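Local coordinates for tungsten formylmethanofuran dehydrogenase subunit E (Syntrophus aciditrophicus, PDB 3D00), which binds zinc through a treble-clef finger and belongs to the FmdE family, which is implicated in microbial methanogenesis, though its own role is not established, at residues G33-V37 and A63-T68; G83-V87 and R99-D103. All blocks are in the same frame, centred on the assembly; numbering follows the deposited sequence.

Interaction 1 of 2, residues G33-V37 and A63-T68; sequences GGFMV and AVQLLT
Val37, Leu67 and Ala63 carry most of the 232 Å² buried where two helices cross: 33-37, within helix 28-42, and 63-67, at the C-terminal end of helix 60-67. The local axes approach to 9.3 Å at a signed angle of -61°, and the nearest CA atoms are those of Gly33 and Ala63, 5.4 Å apart. Such closeness requires a glycine, since an ideal CB on Gly33 would clash with Ala63 CB, which instead lies 3.6 Å from Gly33 C. Leu67 (chi1 m, chi2 t) lays CD1 3.7 Å from Gly34 CA and 3.9 Å from Val37 CB. Val37, chi1 t, sets CG2 3.8 Å from Val64 CG2 and CG1 3.6 Å from Thr68 CG2. Thr68 has left helical phi/psi (-127/166), yet its OG1 donates to Val64 O at 2.8 Å. No hydrogen bond links the segments. Val64 also touches Ala52 and Cys54 of strand 50-54: glycine-mediated helix-helix packing at Gly33, over the sheet of the FmdE alpha+beta core.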
ATOM      1  N   GLY A  33       2.177   2.888  15.288  1.00 34.20           N
ATOM      2  CA  GLY A  33       1.903   1.744  14.456  1.00 34.85           C
ATOM      3  C   GLY A  33       2.807   0.576  14.713  1.00 35.88           C
ATOM      4  O   GLY A  33       2.336  -0.546  14.691  1.00 37.68           O
ATOM      5  N   GLY A  34       4.103   0.840  14.924  1.00 37.07           N
ATOM      6  CA  GLY A  34       5.063  -0.195  15.332  1.00 36.74           C
ATOM      7  C   GLY A  34       4.722  -0.933  16.617  1.00 36.88           C
ATOM      8  O   GLY A  34       4.937  -2.166  16.748  1.00 36.41           O
ATOM      9  N   PHE A  35       4.274  -0.169  17.604  1.00 35.56           N
ATOM     10  CA  PHE A  35       3.876  -0.753  18.866  1.00 35.59           C
ATOM     11  C   PHE A  35       2.658  -1.569  18.654  1.00 32.98           C
ATOM     12  O   PHE A  35       2.487  -2.576  19.282  1.00 33.05           O
ATOM     13  CB  PHE A  35       3.651   0.315  19.918  1.00 35.68           C
ATOM     14  CG  PHE A  35       4.916   0.910  20.419  1.00 35.90           C
ATOM     15  CD1 PHE A  35       5.807   0.143  21.152  1.00 36.99           C
ATOM     16  CD2 PHE A  35       5.200   2.250  20.212  1.00 36.72           C
ATOM     17  CE1 PHE A  35       6.966   0.685  21.627  1.00 36.54           C
ATOM     18  CE2 PHE A  35       6.351   2.801  20.690  1.00 36.28           C
ATOM     19  CZ  PHE A  35       7.240   2.029  21.378  1.00 36.56           C
HETATM   20  N   MSE A  36       1.777  -1.114  17.790  1.00 32.95           N
HETATM   21  CA  MSE A  36       0.553  -1.846  17.535  1.00 33.08           C
HETATM   22  C   MSE A  36       0.761  -3.178  16.835  1.00 33.74           C
HETATM   23  O   MSE A  36       0.212  -4.200  17.234  1.00 35.82           O
HETATM   24  CB  MSE A  36      -0.429  -0.985  16.738  1.00 32.87           C
HETATM   25  CG  MSE A  36      -0.932   0.191  17.522  1.00 35.16           C
HETATM   26 SE   MSE A  36      -1.763   1.526  16.346  0.75 34.03          SE
HETATM   27  CE  MSE A  36      -3.402   0.752  16.046  1.00 38.41           C
ATOM     28  N   VAL A  37       1.576  -3.174  15.809  1.00 34.75           N
ATOM     29  CA  VAL A  37       1.877  -4.383  15.062  1.00 36.89           C
ATOM     30  C   VAL A  37       2.666  -5.358  15.926  1.00 35.62           C
ATOM     31  O   VAL A  37       2.399  -6.561  15.893  1.00 34.41           O
ATOM     32  CB  VAL A  37       2.656  -4.063  13.757  1.00 37.46           C
ATOM     33  CG1 VAL A  37       3.229  -5.353  13.091  1.00 38.21           C
ATOM     34  CG2 VAL A  37       1.773  -3.288  12.820  1.00 37.03           C
ATOM     35  N   ALA A  63       3.664   0.773   8.738  1.00 40.28           N
ATOM     36  CA  ALA A  63       4.113  -0.011   9.908  1.00 39.50           C
ATOM     37  C   ALA A  63       3.981  -1.499   9.608  1.00 38.89           C
ATOM     38  O   ALA A  63       4.915  -2.281   9.809  1.00 39.00           O
ATOM     39  CB  ALA A  63       3.267   0.351  11.136  1.00 37.75           C
ATOM     40  N   VAL A  64       2.817  -1.877   9.094  1.00 39.04           N
ATOM     41  CA  VAL A  64       2.558  -3.245   8.650  1.00 37.52           C
ATOM     42  C   VAL A  64       3.547  -3.645   7.536  1.00 37.66           C
ATOM     43  O   VAL A  64       4.284  -4.603   7.680  1.00 37.92           O
ATOM     44  CB  VAL A  64       1.055  -3.447   8.224  1.00 38.73           C
ATOM     45  CG1 VAL A  64       0.816  -4.872   7.640  1.00 36.23           C
ATOM     46  CG2 VAL A  64       0.127  -3.217   9.397  1.00 37.17           C
ATOM     47  N   GLN A  65       3.635  -2.885   6.457  1.00 37.38           N
ATOM     48  CA  GLN A  65       4.547  -3.222   5.364  1.00 38.06           C
ATOM     49  C   GLN A  65       5.977  -3.353   5.773  1.00 40.10           C
ATOM     50  O   GLN A  65       6.682  -4.276   5.298  1.00 39.76           O
ATOM     51  CB  GLN A  65       4.409  -2.230   4.252  1.00 39.50           C
ATOM     52  CG  GLN A  65       3.067  -2.319   3.644  1.00 39.13           C
ATOM     53  CD  GLN A  65       2.952  -1.526   2.399  1.00 40.75           C
ATOM     54  OE1 GLN A  65       2.700  -2.080   1.336  1.00 40.94           O
ATOM     55  NE2 GLN A  65       3.113  -0.209   2.511  1.00 38.48           N
ATOM     56  N   LEU A  66       6.421  -2.490   6.683  1.00 40.49           N
ATOM     57  CA  LEU A  66       7.804  -2.541   7.168  1.00 40.78           C
ATOM     58  C   LEU A  66       8.118  -3.698   8.097  1.00 40.06           C
ATOM     59  O   LEU A  66       9.268  -4.093   8.216  1.00 40.27           O
ATOM     60  CB  LEU A  66       8.157  -1.269   7.949  1.00 43.85           C
ATOM     61  CG  LEU A  66       8.784  -0.061   7.245  1.00 46.10           C
ATOM     62  CD1 LEU A  66       8.621   1.218   8.125  1.00 47.33           C
ATOM     63  CD2 LEU A  66      10.237  -0.356   6.951  1.00 46.92           C
ATOM     64  N   LEU A  67       7.124  -4.191   8.822  1.00 37.41           N
ATOM     65  CA  LEU A  67       7.352  -5.140   9.914  1.00 36.47           C
ATOM     66  C   LEU A  67       6.879  -6.579   9.681  1.00 37.43           C
ATOM     67  O   LEU A  67       7.272  -7.496  10.422  1.00 39.98           O
ATOM     68  CB  LEU A  67       6.640  -4.613  11.175  1.00 35.99           C
ATOM     69  CG  LEU A  67       7.189  -3.360  11.849  1.00 35.21           C
ATOM     70  CD1 LEU A  67       6.291  -2.833  12.975  1.00 33.41           C
ATOM     71  CD2 LEU A  67       8.604  -3.669  12.358  1.00 33.39           C
ATOM     72  N   THR A  68       5.979  -6.760   8.706  1.00 38.99           N
ATOM     73  CA  THR A  68       5.307  -8.026   8.474  1.00 37.83           C
ATOM     74  C   THR A  68       5.520  -8.386   7.009  1.00 37.13           C
ATOM     75  O   THR A  68       5.989  -7.557   6.252  1.00 35.53           O
ATOM     76  CB  THR A  68       3.781  -7.918   8.710  1.00 37.41           C
ATOM     77  OG1 THR A  68       3.217  -7.142   7.670  1.00 37.74           O
ATOM     78  CG2 THR A  68       3.401  -7.234  10.065  1.00 34.26           C
TER

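Interaction 2 of 2, residues G83-V87 and R99-D103; sequences GLFAV and RVFLD
A beta hairpin, strands 86-91 and 96-102, supplies this contact at its open end, where the chain enters the first strand and leaves the second. Val87 and Val100 form an antiparallel hydrogen-bonded pair, CA atoms 5.5 Å apart: Val87 N donates to Val100 O at 3.0 Å (159° at the hydrogen) and Val100 N to Val87 O at 2.8 Å (170°). Two CA-H...O contacts flank the pair, Ala86 CA to Val100 O at 3.2 Å and Arg99 CA to Val87 O at 3.4 Å. Ahead of Ala86 the backbone turns away: Phe85 (phi/psi -82/80) centres an inverse gamma turn with a weak bond from Ala86 N to Leu84 O, 2.9 Å. The hairpin provides two adjacent interior strands of the mixed sheet in the FmdE alpha+beta core, with strand 50-54 beside 86-91 and strand 143-149 beside 96-102. Val87 (chi1 p) and Val100 (chi1 t) share one face, Val87 CG1 4.3 Å from Val100 CB, and Val100 touches Ala40 of helix 28-42. On the other face Ala86 CB meets Phe101 CB at 3.8 Å. The extended Arg99 side chain, chi1 to chi3 all t, brings NH2 to 3.4 Å from Ala86 CB, which lies over one guanidinium face; its charge is paired with Glu55 and with Glu171 of the second subunit. At the ring edge, Phe85 CD2 (chi1 t) lies 3.8 Å from Leu102 CD1, and both residues pack on Met36 and Phe117.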
ATOM      1  N   GLY A  83     -10.894   5.625   8.449  1.00 42.52           N
ATOM      2  CA  GLY A  83     -10.439   6.683   9.354  1.00 41.86           C
ATOM      3  C   GLY A  83     -10.216   6.271  10.795  1.00 41.21           C
ATOM      4  O   GLY A  83     -10.091   7.123  11.664  1.00 42.60           O
ATOM      5  N   LEU A  84     -10.142   4.962  11.032  1.00 39.62           N
ATOM      6  CA  LEU A  84      -9.972   4.396  12.355  1.00 36.82           C
ATOM      7  C   LEU A  84      -8.521   3.929  12.486  1.00 36.21           C
ATOM      8  O   LEU A  84      -8.012   3.216  11.655  1.00 33.52           O
ATOM      9  CB  LEU A  84     -10.931   3.234  12.587  1.00 36.38           C
ATOM     10  CG  LEU A  84     -12.405   3.612  12.579  1.00 37.12           C
ATOM     11  CD1 LEU A  84     -13.266   2.367  12.643  1.00 36.54           C
ATOM     12  CD2 LEU A  84     -12.755   4.577  13.732  1.00 37.79           C
ATOM     13  N   PHE A  85      -7.862   4.391  13.534  1.00 38.89           N
ATOM     14  CA  PHE A  85      -6.451   4.066  13.794  1.00 39.86           C
ATOM     15  C   PHE A  85      -6.409   2.695  14.472  1.00 39.42           C
ATOM     16  O   PHE A  85      -6.277   2.582  15.676  1.00 39.51           O
ATOM     17  CB  PHE A  85      -5.770   5.154  14.643  1.00 41.29           C
ATOM     18  CG  PHE A  85      -4.288   5.236  14.425  1.00 41.86           C
ATOM     19  CD1 PHE A  85      -3.782   5.761  13.252  1.00 42.78           C
ATOM     20  CD2 PHE A  85      -3.404   4.786  15.378  1.00 43.31           C
ATOM     21  CE1 PHE A  85      -2.415   5.816  13.021  1.00 43.82           C
ATOM     22  CE2 PHE A  85      -2.016   4.841  15.156  1.00 43.09           C
ATOM     23  CZ  PHE A  85      -1.537   5.354  13.984  1.00 43.22           C
ATOM     24  N   ALA A  86      -6.535   1.670  13.648  1.00 37.94           N
ATOM     25  CA  ALA A  86      -6.608   0.293  14.106  1.00 38.45           C
ATOM     26  C   ALA A  86      -6.018  -0.637  13.035  1.00 38.63           C
ATOM     27  O   ALA A  86      -6.063  -0.363  11.834  1.00 36.15           O
ATOM     28  CB  ALA A  86      -8.045  -0.066  14.379  1.00 34.59           C
ATOM     29  N   VAL A  87      -5.408  -1.721  13.493  1.00 39.87           N
ATOM     30  CA  VAL A  87      -4.913  -2.759  12.597  1.00 37.91           C
ATOM     31  C   VAL A  87      -5.362  -4.084  13.185  1.00 36.44           C
ATOM     32  O   VAL A  87      -5.415  -4.217  14.394  1.00 37.14           O
ATOM     33  CB  VAL A  87      -3.330  -2.731  12.510  1.00 37.74           C
ATOM     34  CG1 VAL A  87      -2.701  -2.726  13.946  1.00 36.86           C
ATOM     35  CG2 VAL A  87      -2.787  -3.935  11.678  1.00 37.14           C
ATOM     36  N   ARG A  99      -7.383  -7.436  16.866  1.00 34.33           N
ATOM     37  CA  ARG A  99      -7.424  -6.060  16.466  1.00 34.28           C
ATOM     38  C   ARG A  99      -6.809  -5.222  17.553  1.00 34.76           C
ATOM     39  O   ARG A  99      -7.097  -5.431  18.742  1.00 31.63           O
ATOM     40  CB  ARG A  99      -8.852  -5.622  16.291  1.00 34.24           C
ATOM     41  CG  ARG A  99      -9.010  -4.223  15.784  1.00 35.61           C
ATOM     42  CD  ARG A  99     -10.518  -4.000  15.655  1.00 36.34           C
ATOM     43  NE  ARG A  99     -10.818  -2.717  15.060  1.00 36.76           N
ATOM     44  CZ  ARG A  99     -11.160  -1.643  15.728  1.00 36.07           C
ATOM     45  NH1 ARG A  99     -11.269  -1.698  17.032  1.00 38.09           N
ATOM     46  NH2 ARG A  99     -11.365  -0.509  15.073  1.00 37.29           N
ATOM     47  N   VAL A 100      -5.988  -4.253  17.132  1.00 35.52           N
ATOM     48  CA  VAL A 100      -5.315  -3.355  18.038  1.00 35.59           C
ATOM     49  C   VAL A 100      -5.649  -1.944  17.636  1.00 37.07           C
ATOM     50  O   VAL A 100      -5.619  -1.593  16.466  1.00 35.70           O
ATOM     51  CB  VAL A 100      -3.764  -3.528  18.039  1.00 35.20           C
ATOM     52  CG1 VAL A 100      -3.159  -2.614  19.102  1.00 35.09           C
ATOM     53  CG2 VAL A 100      -3.384  -4.964  18.274  1.00 34.84           C
ATOM     54  N   PHE A 101      -5.947  -1.142  18.641  1.00 38.15           N
ATOM     55  CA  PHE A 101      -6.294   0.218  18.458  1.00 39.45           C
ATOM     56  C   PHE A 101      -5.861   1.062  19.666  1.00 42.86           C
ATOM     57  O   PHE A 101      -5.431   0.533  20.702  1.00 41.59           O
ATOM     58  CB  PHE A 101      -7.811   0.311  18.203  1.00 37.23           C
ATOM     59  CG  PHE A 101      -8.691  -0.229  19.320  1.00 37.40           C
ATOM     60  CD1 PHE A 101      -8.919  -1.570  19.449  1.00 37.49           C
ATOM     61  CD2 PHE A 101      -9.312   0.627  20.201  1.00 37.66           C
ATOM     62  CE1 PHE A 101      -9.755  -2.052  20.444  1.00 38.27           C
ATOM     63  CE2 PHE A 101     -10.155   0.156  21.209  1.00 38.05           C
ATOM     64  CZ  PHE A 101     -10.371  -1.185  21.321  1.00 37.18           C
ATOM     65  N   LEU A 102      -5.971   2.376  19.515  1.00 47.02           N
ATOM     66  CA  LEU A 102      -5.619   3.308  20.575  1.00 51.26           C
ATOM     67  C   LEU A 102      -6.781   3.498  21.562  1.00 51.86           C
ATOM     68  O   LEU A 102      -7.939   3.624  21.173  1.00 51.28           O
ATOM     69  CB  LEU A 102      -5.166   4.649  19.996  1.00 53.11           C
ATOM     70  CG  LEU A 102      -3.664   4.814  19.727  1.00 54.05           C
ATOM     71  CD1 LEU A 102      -3.207   3.607  18.983  1.00 53.58           C
ATOM     72  CD2 LEU A 102      -3.345   6.119  18.952  1.00 53.58           C
ATOM     73  N   ASP A 103      -6.426   3.508  22.839  1.00 54.15           N
ATOM     74  CA  ASP A 103      -7.356   3.630  23.949  1.00 56.70           C
ATOM     75  C   ASP A 103      -7.085   5.010  24.575  1.00 56.58           C
ATOM     76  O   ASP A 103      -6.128   5.188  25.331  1.00 55.58           O
ATOM     77  CB  ASP A 103      -7.076   2.484  24.936  1.00 57.88           C
ATOM     78  CG  ASP A 103      -8.236   2.191  25.889  1.00 59.68           C
ATOM     79  OD1 ASP A 103      -9.403   2.137  25.452  1.00 60.53           O
ATOM     80  OD2 ASP A 103      -7.950   1.956  27.096  1.00 61.08           O
TER

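Overall arrangement
Interaction 1 closes before interaction 2 opens along the chain, and their centres lie about 12 Å apart. Helix 28-42 touches both: Val37 packs in interaction 1, while selenomethionine Met36 reaches the hairpin of interaction 2, Met36 CE 3.3 Å from Val100 O and 3.4 Å from Phe85 O, Met36 SE 3.7 Å from Leu102 CD1. A second bridge, Val64 CG2 to Val87 CG2 at 3.8 Å, ties helix 60-67 to the same sheet. Helices and sheet thus pack as one alpha+beta core, away from the zinc site. The second subunit reaches both regions: Gln65, outside the packing of interaction 1, hydrogen-bonds that subunit's Gln65, and Arg99's partner Glu171 lies in that subunit's zinc-finger region.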